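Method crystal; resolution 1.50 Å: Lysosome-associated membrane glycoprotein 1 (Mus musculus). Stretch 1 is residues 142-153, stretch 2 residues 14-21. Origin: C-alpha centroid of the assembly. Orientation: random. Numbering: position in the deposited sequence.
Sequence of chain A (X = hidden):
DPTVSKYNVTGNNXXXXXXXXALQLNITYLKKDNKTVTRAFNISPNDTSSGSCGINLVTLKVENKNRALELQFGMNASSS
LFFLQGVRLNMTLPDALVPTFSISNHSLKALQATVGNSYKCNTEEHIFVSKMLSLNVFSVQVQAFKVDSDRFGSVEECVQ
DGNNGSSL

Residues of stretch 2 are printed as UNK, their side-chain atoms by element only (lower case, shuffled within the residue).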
# COMPACT_ATOMS: atom_id res chain seq x y z
N VAL A 142 -9.75 0.43 -3.52
CA VAL A 142 -8.86 1.57 -3.65
C VAL A 142 -9.07 2.29 -4.98
O VAL A 142 -9.40 1.68 -6.00
CB VAL A 142 -7.37 1.13 -3.48
CG1 VAL A 142 -6.93 0.21 -4.61
CG2 VAL A 142 -6.45 2.35 -3.38
N GLN A 143 -8.90 3.60 -4.94
CA GLN A 143 -9.05 4.42 -6.14
C GLN A 143 -8.10 5.62 -6.07
O GLN A 143 -8.09 6.34 -5.07
CB GLN A 143 -10.49 4.88 -6.28
CG GLN A 143 -10.78 5.66 -7.56
CD GLN A 143 -12.26 5.88 -7.75
OE1 GLN A 143 -13.08 5.09 -7.27
NE2 GLN A 143 -12.63 6.97 -8.44
N ALA A 144 -7.31 5.81 -7.12
CA ALA A 144 -6.32 6.87 -7.17
C ALA A 144 -6.55 7.79 -8.37
O ALA A 144 -7.05 7.35 -9.41
CB ALA A 144 -4.91 6.28 -7.21
N PHE A 145 -6.18 9.05 -8.16
CA PHE A 145 -6.17 10.14 -9.15
C PHE A 145 -7.58 10.71 -9.31
O PHE A 145 -7.97 11.59 -8.55
CB PHE A 145 -5.55 9.68 -10.48
CG PHE A 145 -4.07 9.37 -10.35
CD1 PHE A 145 -3.13 10.39 -10.43
CD2 PHE A 145 -3.64 8.08 -10.08
CE1 PHE A 145 -1.78 10.12 -10.28
CE2 PHE A 145 -2.29 7.81 -9.91
CZ PHE A 145 -1.36 8.84 -10.02
N LYS A 146 -8.36 10.21 -10.26
CA LYS A 146 -9.70 10.74 -10.47
C LYS A 146 -10.69 10.18 -9.44
O LYS A 146 -10.88 8.97 -9.34
CB LYS A 146 -10.18 10.42 -11.88
CG LYS A 146 -11.52 11.04 -12.25
CD LYS A 146 -11.73 10.93 -13.76
CE LYS A 146 -13.07 11.51 -14.17
NZ LYS A 146 -14.20 10.76 -13.55
N VAL A 147 -11.29 11.08 -8.66
CA VAL A 147 -12.37 10.72 -7.75
C VAL A 147 -13.54 11.68 -7.96
O VAL A 147 -13.37 12.90 -7.91
CB VAL A 147 -11.92 10.75 -6.28
CG1 VAL A 147 -13.10 10.47 -5.35
CG2 VAL A 147 -10.80 9.74 -6.05
N ASP A 148 -14.73 11.12 -8.19
CA ASP A 148 -15.92 11.92 -8.47
C ASP A 148 -16.86 11.90 -7.27
O ASP A 148 -17.12 10.85 -6.70
CB ASP A 148 -16.64 11.38 -9.70
CG ASP A 148 -15.77 11.42 -10.94
OD1 ASP A 148 -15.17 12.48 -11.21
OD2 ASP A 148 -15.67 10.38 -11.63
N SER A 149 -17.34 13.08 -6.88
CA SER A 149 -18.27 13.21 -5.76
C SER A 149 -17.77 12.53 -4.48
O SER A 149 -18.55 11.98 -3.69
CB SER A 149 -19.64 12.68 -6.15
OG SER A 149 -20.30 13.56 -7.05
N ASP A 150 -16.46 12.56 -4.28
CA ASP A 150 -15.84 12.10 -3.04
C ASP A 150 -16.22 10.67 -2.62
O ASP A 150 -16.33 10.36 -1.43
CB ASP A 150 -16.17 13.08 -1.91
CG ASP A 150 -15.52 14.43 -2.12
OD1 ASP A 150 -14.28 14.50 -2.33
OD2 ASP A 150 -16.24 15.44 -2.07
N ARG A 151 -16.37 9.79 -3.60
CA ARG A 151 -16.74 8.40 -3.32
C ARG A 151 -16.16 7.47 -4.37
O ARG A 151 -15.74 7.93 -5.44
CB ARG A 151 -18.26 8.24 -3.27
CG ARG A 151 -18.96 8.53 -4.59
CD ARG A 151 -20.45 8.39 -4.40
NE ARG A 151 -21.20 8.66 -5.63
CZ ARG A 151 -22.53 8.59 -5.69
NH1 ARG A 151 -23.21 8.26 -4.60
NH2 ARG A 151 -23.17 8.85 -6.82
N PHE A 152 -16.11 6.18 -4.05
CA PHE A 152 -15.60 5.17 -4.99
C PHE A 152 -16.43 5.13 -6.25
O PHE A 152 -17.66 5.18 -6.19
CB PHE A 152 -15.62 3.77 -4.38
CG PHE A 152 -14.54 3.53 -3.36
CD1 PHE A 152 -13.20 3.69 -3.68
CD2 PHE A 152 -14.88 3.08 -2.08
CE1 PHE A 152 -12.21 3.45 -2.73
CE2 PHE A 152 -13.89 2.83 -1.13
CZ PHE A 152 -12.56 3.01 -1.46
N GLY A 153 -15.75 5.01 -7.39
CA GLY A 153 -16.42 4.71 -8.64
C GLY A 153 -16.78 3.24 -8.73
O GLY A 153 -16.53 2.46 -7.80
N UNK A 14 -8.84 18.46 -4.79
CA UNK A 14 -9.74 17.62 -4.03
C UNK A 14 -9.17 16.24 -3.76
O UNK A 14 -7.95 16.05 -3.75
N UNK A 15 -10.06 15.28 -3.55
CA UNK A 15 -9.66 13.93 -3.18
C UNK A 15 -8.94 13.22 -4.33
O UNK A 15 -9.44 13.19 -5.45
c UNK A 15 -10.88 13.11 -2.76
c UNK A 15 -10.48 11.69 -2.39
o UNK A 15 -11.47 13.72 -1.61
N UNK A 16 -7.76 12.67 -4.05
CA UNK A 16 -7.01 11.95 -5.07
C UNK A 16 -6.75 10.50 -4.68
O UNK A 16 -6.19 9.75 -5.46
c UNK A 16 -5.68 12.65 -5.35
s UNK A 16 -4.46 12.52 -4.02
N UNK A 17 -7.14 10.11 -3.47
CA UNK A 17 -7.04 8.71 -3.08
C UNK A 17 -8.13 8.39 -2.08
O UNK A 17 -8.31 9.11 -1.10
c UNK A 17 -5.39 6.91 -2.14
c UNK A 17 -5.67 8.39 -2.47
c UNK A 17 -5.08 6.09 -3.39
c UNK A 17 -4.25 6.83 -1.15
N UNK A 18 -8.87 7.32 -2.35
CA UNK A 18 -9.77 6.71 -1.39
C UNK A 18 -9.34 5.28 -1.22
O UNK A 18 -9.04 4.61 -2.21
c UNK A 18 -11.22 6.77 -1.85
c UNK A 18 -11.89 8.13 -1.94
c UNK A 18 -11.98 8.76 -0.56
c UNK A 18 -13.27 7.95 -2.52
N UNK A 19 -9.30 4.81 0.02
CA UNK A 19 -8.96 3.41 0.24
C UNK A 19 -9.64 2.87 1.48
O UNK A 19 -9.77 3.56 2.50
c UNK A 19 -7.46 3.24 0.35
N UNK A 20 -10.08 1.63 1.36
CA UNK A 20 -10.55 0.84 2.49
C UNK A 20 -9.83 -0.48 2.39
O UNK A 20 -10.10 -1.27 1.48
c UNK A 20 -12.07 0.66 2.45
o UNK A 20 -12.49 -0.14 3.53
N UNK A 21 -8.86 -0.71 3.27
CA UNK A 21 -8.00 -1.86 3.07
C UNK A 21 -7.34 -2.35 4.33
O UNK A 21 -7.13 -1.59 5.28
c UNK A 21 -4.22 1.53 1.49
c UNK A 21 -6.92 -1.55 2.02
c UNK A 21 -6.05 -0.35 2.34
s UNK A 21 -5.06 0.07 0.89
O HOH W 1 -12.91 16.03 -3.81

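Position 14 carries no atom beyond its backbone. Its phi and psi of 87° and -155° would jam a CB against the carbonyl O of the preceding residue, which by itself calls for glycine: Gly14.

At position 15 the first side-chain carbon bears one oxygen and one carbon, a beta-branched hydroxyl. The oxygen lies 3.0 Å from Asp150 OD1, and the carbon arm is 4.1 Å from Val147 CG1. This is Thr15, whose two arms suit a place with a carboxylate on one hand and a methyl on the other. The hydrogen bond from Thr15 OG1 to Asp150 OD1 is not settled, because the proton has another acceptor within reach. A water reinforces the link, accepting from Thr15 N at 3.0 Å and donating to Asp150 OD1 at 2.5 Å.

Position 16 has one carbon followed by a sulfur, which identifies Cys16, bonded covalently to a group elsewhere in the structure. Toward stretch 1 its backbone does the work: Phe145 N donates to Cys16 O at 2.8 Å, just beyond the last residue of strand 142-144.

Position 17 shows four carbons, forked at the second. One terminal carbon lies 3.8 Å from Ala144 CB and 4.0 Å from Val142 CG2. The fork one carbon out from CB marks leucine, Leu17, and its reach lets the terminal CD1 meet both of these apolar neighbours on the same face of the sheet.

Position 18 has the same four-carbon fork but projects from the other face, the one that Gln143 also uses. One branch tip comes within 3.8 Å of Val147 CG1 and 3.5 Å of Arg151 C, while CB sits 3.6 Å from Phe152 CE1. It is Leu18, with 114 Å² covered by stretch 1, the most of any residue here; an extended apolar side chain suits this pocket formed by the loop.

At position 19 a single carbon, CB, stands 4.0 Å from Val142 CG2. This is Ala19, a small partner packed beside valine in a close pair, with the two CA atoms 4.3 Å apart.

Position 20 bears one carbon and then one oxygen: Ser20. Its hydroxyl is hydrogen-bonded elsewhere in the structure, and its backbone N lies 4.0 Å from Phe152 CZ, near the plane of the ring.

Position 21 is an unbranched chain of two carbons, a sulfur and a carbon, hence Met21. It is buried but makes no close contact with stretch 1.

The contact rests on antiparallel pairing between distant parts of the chain. Gln143 N donates to Leu18 O at 2.9 Å, and Leu18 N to Gln143 O at 3.0 Å, closing a reciprocal pair. Beyond the strand, the loop folds over Leu18, bringing Val147 and Phe152 against it. Gln143 helps tie this loop down: its NE2 donates to Lys146 O at 2.8 Å, and its OE1 accepts from Gly153 N at 2.7 Å. Pairing thus sets the register, and apolar packing fills both faces.

Stretch 2, residues 14-21: GTCLLASM
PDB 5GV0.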